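Local coordinates for protein aminopeptidase N (Francisella tularensis subsp. tularensis, PDB 5DLL) that acts as a zinc-dependent M1-family aminopeptidase, releasing N-terminal amino acids from peptides and probably degrading intracellular peptides during growth and starvation, at residues 236-241 against 305-310; 262-267 against 286-291. One frame throughout, in Å; residues are numbered along the deposited sequence.

Contact 1. Residues 236-241 against 305-310; sequences HYAMQA and SVVGHE. With ZN (zinc ion), chain B.
Val307 is the residue of 305-310 that presses against helix 236-253, and it does so over two alanines one turn apart, Ala238 and Ala241. Its CB lies 3.9 Å from Ala241 CB, and both methyl branches flank the same alanine. CG1, anti to the backbone N (chi1 171°), comes within 3.9 Å of Ala241 C as well as of its CB. CG2, anti to the carbonyl carbon, extends toward the turn of helix 236-253 that holds Ala238 and stands 4.4 Å from Ala238 CB. With no side chain longer than a methyl group on the opposing face, the backbones come close: Val307 CA and Ala241 CA are 6.3 Å apart. No hydrogen bond crosses; the join is apolar and buried. Two residues further along, the helix directs His309 toward the zinc ion rather than toward helix 236-253. His309 opens the HExxH motif of the M1 peptidases; His313, one turn on, and Glu332 of helix 328-346 are the other protein ligands of the zinc ion. His309 NE2 is 2.2 Å from zinc, while CD2 and CE1 are each 3.1 Å from it, which places the metal evenly ahead of the nitrogen. Asp339 of helix 328-346 takes a hydrogen bond from the far nitrogen, ND1, and this second-shell bond restrains rotation of the ring. Glu310 follows, at the glutamate position of the motif; its side chain turns to Asn281 and Phe283 on strand 280-284, well apart from helix 236-253.

Contact 2. Residues 262-267 against 286-291; sequences FMIVAV and KYIMAS
Ile264, whose backbone is hydrogen-bonded to Glu224 in the neighbouring strand 220-227, holds its side chain on the same face as that of Ala266, and both turn toward Ile288. Between 262-267 and 286-291 themselves there is no hydrogen bond, and the meeting is wholly aliphatic. Ile288 supplies one side of it almost alone. Its CD1 methyl is set down over the strand, with Ala266 CB 3.3 Å away and Ile264 CG2 4.2 Å away, so that one methyl group serves two residues of the same strand face. The remainder of that branch follows at a slightly greater separation, CG1 of Ile288 being 4.1 Å from Ala266 CB. The torsions account for this reach: CG1 sits between the backbone N and the carbonyl carbon (chi1 65°), and the chain then runs on fully extended to CD1 (chi2 174°). Ile264 contributes its short branch, CG2, rather than its longer one. The backbones remain well separated, with Ala266 CA and Ile288 CA 7.7 Å apart. Alternation along the strand sends Val265 and Val267 to the reverse face. All three touching residues are buried. Strand 261-267 lies within the five-stranded mixed sheet of the thermolysin-like catalytic domain, parallel to both of its neighbours, 220-227 and 280-284. Phe283 of the latter touches both Ile264 and Ile288, and Val242 of helix 236-253 also packs on Ile264, so the loop before helix 297-312 closes over the same sheet face that helix 236-253 covers.

How the contacts relate
Contacts 1 and 2 adjoin each other, their centres 8 Å apart, in the Peptidase family M1 domain. Along the chain the order is 236-241, 262-267, 286-291, 305-310, so contact 2 falls wholly between the two halves of contact 1. Helix 236-253 connects the parallel strands 220-227 and 261-267 in a beta-alpha-beta crossover, and the loop holding 286-291 leads from strand 280-284 into helix 297-312. Ile288 joins the two packings: its O is 3.8 Å from Ala238 CB, and its CG2 is 4.2 Å from Val307 CG2. The crossover helix, the zinc-binding helix and the loop leading into it thus pack together against one face of the sheet.

Contact 1. Residues 236-241 against 305-310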
loop_
_atom_site.group_PDB
_atom_site.type_symbol
_atom_site.label_atom_id
_atom_site.label_comp_id
_atom_site.label_asym_id
_atom_site.label_seq_id
_atom_site.Cartn_x
_atom_site.Cartn_y
_atom_site.Cartn_z
ATOM N N HIS A 236 -12.836 17.855 -2.629
ATOM C CA HIS A 236 -14.254 17.496 -2.735
ATOM C C HIS A 236 -14.485 16.020 -3.054
ATOM O O HIS A 236 -15.455 15.432 -2.571
ATOM C CB HIS A 236 -14.973 18.403 -3.737
ATOM C CG HIS A 236 -15.201 19.788 -3.215
ATOM N ND1 HIS A 236 -16.378 20.171 -2.610
ATOM C CD2 HIS A 236 -14.388 20.870 -3.175
ATOM C CE1 HIS A 236 -16.288 21.436 -2.238
ATOM N NE2 HIS A 236 -15.090 21.883 -2.568
ATOM N N TYR A 237 -13.600 15.420 -3.849
ATOM C CA TYR A 237 -13.691 13.985 -4.124
ATOM C C TYR A 237 -13.435 13.143 -2.867
ATOM O O TYR A 237 -14.065 12.103 -2.676
ATOM C CB TYR A 237 -12.732 13.553 -5.236
ATOM C CG TYR A 237 -12.924 12.098 -5.596
ATOM C CD1 TYR A 237 -14.026 11.689 -6.338
ATOM C CD2 TYR A 237 -12.035 11.121 -5.152
ATOM C CE1 TYR A 237 -14.227 10.355 -6.650
ATOM C CE2 TYR A 237 -12.227 9.784 -5.465
ATOM C CZ TYR A 237 -13.326 9.408 -6.214
ATOM O OH TYR A 237 -13.534 8.086 -6.534
ATOM N N ALA A 238 -12.512 13.591 -2.019
ATOM C CA ALA A 238 -12.219 12.905 -0.759
ATOM C C ALA A 238 -13.464 12.765 0.116
ATOM O O ALA A 238 -13.700 11.710 0.703
ATOM C CB ALA A 238 -11.132 13.644 -0.000
ATOM N N MET A 239 -14.254 13.832 0.205
ATOM C CA MET A 239 -15.508 13.796 0.954
ATOM C C MET A 239 -16.394 12.673 0.440
ATOM O O MET A 239 -17.012 11.955 1.224
ATOM C CB MET A 239 -16.249 15.133 0.838
ATOM C CG MET A 239 -17.568 15.189 1.606
ATOM S SD MET A 239 -17.402 14.864 3.376
ATOM C CE MET A 239 -17.003 16.507 3.967
ATOM N N GLN A 240 -16.444 12.524 -0.882
ATOM C CA GLN A 240 -17.195 11.437 -1.498
ATOM C C GLN A 240 -16.624 10.072 -1.115
ATOM O O GLN A 240 -17.380 9.145 -0.835
ATOM C CB GLN A 240 -17.228 11.587 -3.023
ATOM C CG GLN A 240 -18.313 10.761 -3.696
ATOM C CD GLN A 240 -19.690 11.031 -3.113
ATOM O OE1 GLN A 240 -20.138 12.179 -3.047
ATOM N NE2 GLN A 240 -20.361 9.972 -2.669
ATOM N N ALA A 241 -15.296 9.959 -1.096
ATOM C CA ALA A 241 -14.623 8.727 -0.667
ATOM C C ALA A 241 -14.958 8.351 0.778
ATOM O O ALA A 241 -14.993 7.166 1.116
ATOM C CB ALA A 241 -13.118 8.851 -0.841
ATOM N N SER A 305 -9.014 4.771 -2.147
ATOM C CA SER A 305 -8.347 3.685 -1.407
ATOM C C SER A 305 -7.680 4.166 -0.123
ATOM O O SER A 305 -7.754 3.507 0.921
ATOM C CB SER A 305 -7.278 3.036 -2.297
ATOM O OG SER A 305 -6.493 2.112 -1.568
ATOM N N VAL A 306 -7.006 5.306 -0.232
ATOM C CA VAL A 306 -6.320 5.937 0.889
ATOM C C VAL A 306 -7.318 6.312 1.990
ATOM O O VAL A 306 -7.165 5.910 3.146
ATOM C CB VAL A 306 -5.547 7.189 0.404
ATOM C CG1 VAL A 306 -5.143 8.085 1.563
ATOM C CG2 VAL A 306 -4.328 6.779 -0.412
ATOM N N VAL A 307 -8.340 7.076 1.615
ATOM C CA VAL A 307 -9.373 7.500 2.555
ATOM C C VAL A 307 -10.065 6.269 3.134
ATOM O O VAL A 307 -10.294 6.183 4.343
ATOM C CB VAL A 307 -10.419 8.419 1.875
ATOM C CG1 VAL A 307 -11.605 8.682 2.798
ATOM C CG2 VAL A 307 -9.785 9.736 1.441
ATOM N N GLY A 308 -10.397 5.321 2.261
ATOM C CA GLY A 308 -11.005 4.068 2.678
ATOM C C GLY A 308 -10.202 3.399 3.773
ATOM O O GLY A 308 -10.704 3.184 4.879
ATOM N N HIS A 309 -8.944 3.097 3.464
ATOM C CA HIS A 309 -8.071 2.355 4.364
ATOM C C HIS A 309 -8.057 2.936 5.773
ATOM O O HIS A 309 -8.170 2.207 6.755
ATOM C CB HIS A 309 -6.650 2.332 3.803
ATOM C CG HIS A 309 -5.647 1.710 4.722
ATOM N ND1 HIS A 309 -5.145 0.442 4.530
ATOM C CD2 HIS A 309 -5.050 2.184 5.839
ATOM C CE1 HIS A 309 -4.282 0.161 5.489
ATOM N NE2 HIS A 309 -4.208 1.202 6.299
ATOM N N GLU A 310 -7.908 4.251 5.869
ATOM C CA GLU A 310 -7.815 4.897 7.171
ATOM C C GLU A 310 -9.156 4.866 7.904
ATOM O O GLU A 310 -9.178 4.706 9.127
ATOM C CB GLU A 310 -7.289 6.337 7.044
ATOM C CG GLU A 310 -5.913 6.480 6.385
ATOM C CD GLU A 310 -4.808 5.650 7.036
ATOM O OE1 GLU A 310 -4.843 5.436 8.265
ATOM O OE2 GLU A 310 -3.885 5.213 6.310
HETATM ZN ZN ZN B . -2.990 1.395 8.070
#

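Contact 2. Residues 262-267 against 286-291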
loop_
_atom_site.group_PDB
_atom_site.type_symbol
_atom_site.label_atom_id
_atom_site.label_comp_id
_atom_site.label_asym_id
_atom_site.label_seq_id
_atom_site.Cartn_x
_atom_site.Cartn_y
_atom_site.Cartn_z
ATOM N N PHE A 262 -16.752 13.232 12.398
ATOM C CA PHE A 262 -15.602 12.571 11.792
ATOM C C PHE A 262 -14.845 13.611 10.991
ATOM O O PHE A 262 -15.407 14.236 10.089
ATOM C CB PHE A 262 -16.062 11.440 10.875
ATOM C CG PHE A 262 -14.949 10.787 10.104
ATOM C CD1 PHE A 262 -14.204 9.761 10.666
ATOM C CD2 PHE A 262 -14.656 11.192 8.806
ATOM C CE1 PHE A 262 -13.175 9.157 9.955
ATOM C CE2 PHE A 262 -13.631 10.592 8.091
ATOM C CZ PHE A 262 -12.888 9.571 8.666
ATOM N N MET A 263 -13.569 13.789 11.319
ATOM C CA MET A 263 -12.775 14.876 10.770
ATOM C C MET A 263 -11.597 14.348 9.973
ATOM O O MET A 263 -11.063 13.279 10.267
ATOM C CB MET A 263 -12.269 15.772 11.899
ATOM C CG MET A 263 -13.365 16.546 12.611
ATOM S SD MET A 263 -12.802 17.262 14.164
ATOM C CE MET A 263 -12.793 15.823 15.233
ATOM N N ILE A 264 -11.216 15.103 8.949
ATOM C CA ILE A 264 -9.980 14.872 8.209
ATOM C C ILE A 264 -9.224 16.191 8.163
ATOM O O ILE A 264 -9.835 17.253 8.042
ATOM C CB ILE A 264 -10.239 14.381 6.770
ATOM C CG1 ILE A 264 -10.804 12.958 6.787
ATOM C CG2 ILE A 264 -8.958 14.431 5.937
ATOM C CD1 ILE A 264 -11.197 12.434 5.421
ATOM N N VAL A 265 -7.901 16.116 8.278
ATOM C CA VAL A 265 -7.045 17.291 8.168
ATOM C C VAL A 265 -5.933 17.001 7.165
ATOM O O VAL A 265 -5.188 16.032 7.320
ATOM C CB VAL A 265 -6.448 17.690 9.531
ATOM C CG1 VAL A 265 -5.595 18.947 9.393
ATOM C CG2 VAL A 265 -7.558 17.894 10.558
ATOM N N ALA A 266 -5.842 17.844 6.138
ATOM C CA ALA A 266 -4.843 17.702 5.083
ATOM C C ALA A 266 -3.813 18.823 5.154
ATOM O O ALA A 266 -4.165 20.007 5.084
ATOM C CB ALA A 266 -5.517 17.699 3.723
ATOM N N VAL A 267 -2.544 18.444 5.273
ATOM C CA VAL A 267 -1.448 19.411 5.356
ATOM C C VAL A 267 -0.284 19.008 4.448
ATOM O O VAL A 267 -0.087 17.819 4.195
ATOM C CB VAL A 267 -0.946 19.567 6.805
ATOM C CG1 VAL A 267 -1.902 20.452 7.594
ATOM C CG2 VAL A 267 -0.780 18.209 7.480
ATOM N N LYS A 286 -1.111 15.732 -0.867
ATOM C CA LYS A 286 -0.949 15.120 -2.189
ATOM C C LYS A 286 -1.691 13.791 -2.345
ATOM O O LYS A 286 -1.967 13.379 -3.471
ATOM C CB LYS A 286 0.535 14.941 -2.547
ATOM C CG LYS A 286 1.286 13.898 -1.735
ATOM C CD LYS A 286 2.614 13.546 -2.391
ATOM C CE LYS A 286 3.456 12.655 -1.492
ATOM N NZ LYS A 286 4.551 11.966 -2.228
ATOM N N TYR A 287 -2.012 13.130 -1.233
ATOM C CA TYR A 287 -2.694 11.832 -1.281
ATOM C C TYR A 287 -4.224 11.916 -1.301
ATOM O O TYR A 287 -4.871 10.901 -1.565
ATOM C CB TYR A 287 -2.243 10.924 -0.121
ATOM C CG TYR A 287 -0.800 10.449 -0.209
ATOM C CD1 TYR A 287 -0.288 9.896 -1.388
ATOM C CD2 TYR A 287 0.050 10.530 0.894
ATOM C CE1 TYR A 287 1.026 9.461 -1.465
ATOM C CE2 TYR A 287 1.364 10.095 0.825
ATOM C CZ TYR A 287 1.846 9.560 -0.354
ATOM O OH TYR A 287 3.151 9.130 -0.424
ATOM N N ILE A 288 -4.803 13.091 -1.030
ATOM C CA ILE A 288 -6.276 13.249 -1.056
ATOM C C ILE A 288 -6.823 14.324 -2.014
ATOM O O ILE A 288 -8.039 14.539 -2.079
ATOM C CB ILE A 288 -6.851 13.503 0.358
ATOM C CG1 ILE A 288 -6.367 14.839 0.924
ATOM C CG2 ILE A 288 -6.478 12.366 1.302
ATOM C CD1 ILE A 288 -7.026 15.198 2.237
ATOM N N MET A 289 -5.946 14.988 -2.760
ATOM C CA MET A 289 -6.373 16.066 -3.650
ATOM C C MET A 289 -6.639 15.544 -5.056
ATOM O O MET A 289 -5.897 14.704 -5.567
ATOM C CB MET A 289 -5.327 17.182 -3.698
ATOM C CG MET A 289 -5.354 18.114 -2.495
ATOM S SD MET A 289 -4.422 19.638 -2.765
ATOM C CE MET A 289 -2.864 19.000 -3.387
ATOM N N ALA A 290 -7.702 16.047 -5.676
ATOM C CA ALA A 290 -8.012 15.705 -7.058
ATOM C C ALA A 290 -8.955 16.728 -7.674
ATOM O O ALA A 290 -10.012 17.017 -7.116
ATOM C CB ALA A 290 -8.616 14.312 -7.139
ATOM N N SER A 291 -8.549 17.285 -8.814
ATOM C CA SER A 291 -9.415 18.122 -9.640
ATOM C C SER A 291 -9.803 17.315 -10.865
ATOM O O SER A 291 -9.077 16.400 -11.255
ATOM C CB SER A 291 -8.685 19.397 -10.068
ATOM O OG SER A 291 -7.970 19.962 -8.979
#